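Local coordinates for protein inositol-3-phosphate synthase (Caenorhabditis elegans, PDB 1VKO) that belongs to the myo-inositol-1-phosphate synthase family and binds NAD in a Rossmann-type domain within a four-chain assembly, at residues A[177-180]-A[181-185]. Sequence-based numbering, arbitrary orientation.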
ATOM      1  N   GLU A 177      20.948  -3.783 -17.610  1.00 17.28           N
ATOM      2  CA  GLU A 177      21.981  -3.155 -16.791  1.00 14.31           C
ATOM      3  C   GLU A 177      23.183  -2.811 -17.719  1.00 13.91           C
ATOM      4  O   GLU A 177      23.305  -3.468 -18.738  1.00 14.33           O
ATOM      5  CB  GLU A 177      22.405  -4.171 -15.743  1.00 13.82           C
ATOM      6  CG  GLU A 177      21.411  -4.444 -14.648  1.00 23.91           C
ATOM      7  CD  GLU A 177      20.910  -3.179 -13.980  1.00 25.36           C
ATOM      8  OE1 GLU A 177      21.717  -2.356 -13.499  1.00 27.03           O
ATOM      9  OE2 GLU A 177      19.698  -3.016 -13.969  1.00 22.42           O
ATOM     10  N   PRO A 178      24.025  -1.814 -17.398  1.00 10.52           N
ATOM     11  CA  PRO A 178      25.045  -1.344 -18.323  1.00 15.63           C
ATOM     12  C   PRO A 178      25.838  -2.532 -18.810  1.00 13.00           C
ATOM     13  O   PRO A 178      25.817  -2.794 -19.987  1.00 17.13           O
ATOM     14  CB  PRO A 178      25.881  -0.375 -17.461  1.00 16.54           C
ATOM     15  CG  PRO A 178      24.710   0.229 -16.516  1.00 15.42           C
ATOM     16  CD  PRO A 178      24.088  -1.059 -16.133  1.00 12.10           C
ATOM     17  N   GLU A 179      26.375  -3.326 -17.902  1.00 15.91           N
ATOM     18  CA  GLU A 179      27.216  -4.463 -18.263  1.00 21.30           C
ATOM     19  C   GLU A 179      26.652  -5.277 -19.385  1.00 21.70           C
ATOM     20  O   GLU A 179      27.384  -5.596 -20.314  1.00 19.10           O
ATOM     21  CB  GLU A 179      27.466  -5.392 -17.079  1.00 23.59           C
ATOM     22  CG  GLU A 179      28.696  -6.269 -17.292  1.00 26.92           C
ATOM     23  CD  GLU A 179      28.842  -7.408 -16.285  1.00 35.72           C
ATOM     24  OE1 GLU A 179      28.344  -7.302 -15.137  1.00 28.23           O
ATOM     25  OE2 GLU A 179      29.470  -8.428 -16.663  1.00 41.16           O
ATOM     26  N   LEU A 180      25.367  -5.619 -19.297  1.00 19.33           N
ATOM     27  CA  LEU A 180      24.713  -6.468 -20.320  1.00 21.05           C
ATOM     28  C   LEU A 180      24.534  -5.781 -21.675  1.00 22.18           C
ATOM     29  O   LEU A 180      24.459  -6.451 -22.712  1.00 23.59           O
ATOM     30  CB  LEU A 180      23.369  -7.055 -19.807  1.00 21.93           C
ATOM     31  CG  LEU A 180      22.514  -7.928 -20.742  1.00 19.15           C
ATOM     32  CD1 LEU A 180      23.282  -9.151 -21.278  1.00 23.09           C
ATOM     33  CD2 LEU A 180      21.205  -8.344 -20.015  1.00 30.10           C
ATOM     34  N   GLN A 181      24.462  -4.453 -21.675  1.00 25.02           N
ATOM     35  CA  GLN A 181      24.383  -3.691 -22.920  1.00 24.34           C
ATOM     36  C   GLN A 181      25.750  -3.747 -23.590  1.00 28.99           C
ATOM     37  O   GLN A 181      25.843  -3.868 -24.825  1.00 29.66           O
ATOM     38  CB  GLN A 181      23.978  -2.229 -22.663  1.00 25.33           C
ATOM     39  CG  GLN A 181      22.526  -2.008 -22.151  1.00 22.06           C
ATOM     40  CD  GLN A 181      22.183  -0.540 -21.930  1.00 22.90           C
ATOM     41  OE1 GLN A 181      22.700   0.331 -22.654  1.00 25.34           O
ATOM     42  NE2 GLN A 181      21.326  -0.249 -20.908  1.00 12.97           N
ATOM     43  N   GLU A 182      26.821  -3.687 -22.796  1.00 28.87           N
ATOM     44  CA  GLU A 182      28.169  -3.817 -23.395  1.00 30.08           C
ATOM     45  C   GLU A 182      28.434  -5.182 -24.006  1.00 26.72           C
ATOM     46  O   GLU A 182      28.914  -5.267 -25.104  1.00 31.63           O
ATOM     47  CB  GLU A 182      29.276  -3.426 -22.419  1.00 31.10           C
ATOM     48  CG  GLU A 182      29.783  -1.998 -22.623  1.00 39.48           C
ATOM     49  CD  GLU A 182      28.668  -0.967 -22.682  1.00 51.73           C
ATOM     50  OE1 GLU A 182      28.111  -0.588 -21.611  1.00 50.98           O
ATOM     51  OE2 GLU A 182      28.358  -0.532 -23.811  1.00 54.45           O
ATOM     52  N   LYS A 183      28.100  -6.243 -23.304  1.00 27.21           N
ATOM     53  CA  LYS A 183      28.199  -7.585 -23.846  1.00 24.90           C
ATOM     54  C   LYS A 183      27.391  -7.742 -25.124  1.00 24.97           C
ATOM     55  O   LYS A 183      27.840  -8.412 -26.071  1.00 21.13           O
ATOM     56  CB  LYS A 183      27.713  -8.593 -22.791  1.00 27.81           C
ATOM     57  CG  LYS A 183      28.776  -8.894 -21.727  1.00 30.71           C
ATOM     58  CD  LYS A 183      28.243  -9.761 -20.609  1.00 16.61           C
ATOM     59  CE  LYS A 183      29.403 -10.324 -19.825  1.00 33.65           C
ATOM     60  NZ  LYS A 183      29.028 -11.517 -19.018  1.00 30.62           N
ATOM     61  N   LEU A 184      26.186  -7.141 -25.157  1.00 25.24           N
ATOM     62  CA  LEU A 184      25.315  -7.225 -26.341  1.00 22.13           C
ATOM     63  C   LEU A 184      25.679  -6.287 -27.494  1.00 25.58           C
ATOM     64  O   LEU A 184      25.160  -6.433 -28.605  1.00 28.63           O
ATOM     65  CB  LEU A 184      23.878  -7.037 -25.963  1.00 26.07           C
ATOM     66  CG  LEU A 184      23.165  -8.153 -25.210  1.00 22.30           C
ATOM     67  CD1 LEU A 184      21.962  -7.514 -24.757  1.00 16.26           C
ATOM     68  CD2 LEU A 184      22.816  -9.302 -26.157  1.00 17.03           C
ATOM     69  N   ARG A 185      26.604  -5.363 -27.249  1.00 23.60           N
ATOM     70  CA  ARG A 185      26.985  -4.356 -28.236  1.00 22.85           C
ATOM     71  C   ARG A 185      27.371  -4.896 -29.662  1.00 25.41           C
ATOM     72  O   ARG A 185      26.820  -4.426 -30.659  1.00 26.51           O
ATOM     73  CB  ARG A 185      28.070  -3.424 -27.657  1.00 22.04           C
ATOM     74  CG  ARG A 185      28.816  -2.611 -28.694  1.00 13.37           C
ATOM     75  CD  ARG A 185      29.508  -1.364 -28.133  1.00 22.42           C
ATOM     76  NE  ARG A 185      29.543  -0.281 -29.128  1.00 29.37           N
ATOM     77  CZ  ARG A 185      30.123   0.903 -28.952  1.00 33.95           C
ATOM     78  NH1 ARG A 185      30.719   1.181 -27.809  1.00 30.58           N
ATOM     79  NH2 ARG A 185      30.113   1.816 -29.924  1.00 33.28           N
TER
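Leu180 and Leu184, one turn apart, lie with Gln181 on the buried side of the first turns of helix 178-188, which follows Glu177 at the N-cap position and has Pro178 in its first turn. CD1 of Leu180 lies 4.1 Å from CG of Leu184, the two branched ends meeting at a slant. Leu180, with CG trans to its own N (chi1 178°), also packs on Met103, Trp105 and Met426 of a neighbouring subunit. Leu184 continues this apolar face against Met170 and Phe97. Beside it run two long polar chains, Glu179 and Lys183, both extended and side by side; OE2 of Glu179 stands 3.9 Å from NZ of Lys183, a long salt bridge. Each has a firmer partner in strand 104-107: Glu179 OE1 accepts from Arg106 N, and Lys183 NZ donates to Thr104 O. The solvent side belongs to Glu182, which folds back at its second torsion (chi2 50°) and bonds through OE2 to Tyr167 OH. In the backbone, Pro178 O accepts from two amides: Glu182 N at 3.1 Å, the regular i to i-4 bond, in the carbonyl plane, and Gln181 N at 2.7 Å, an i to i-3 bond as in a 3-10 turn, 42° out of that plane.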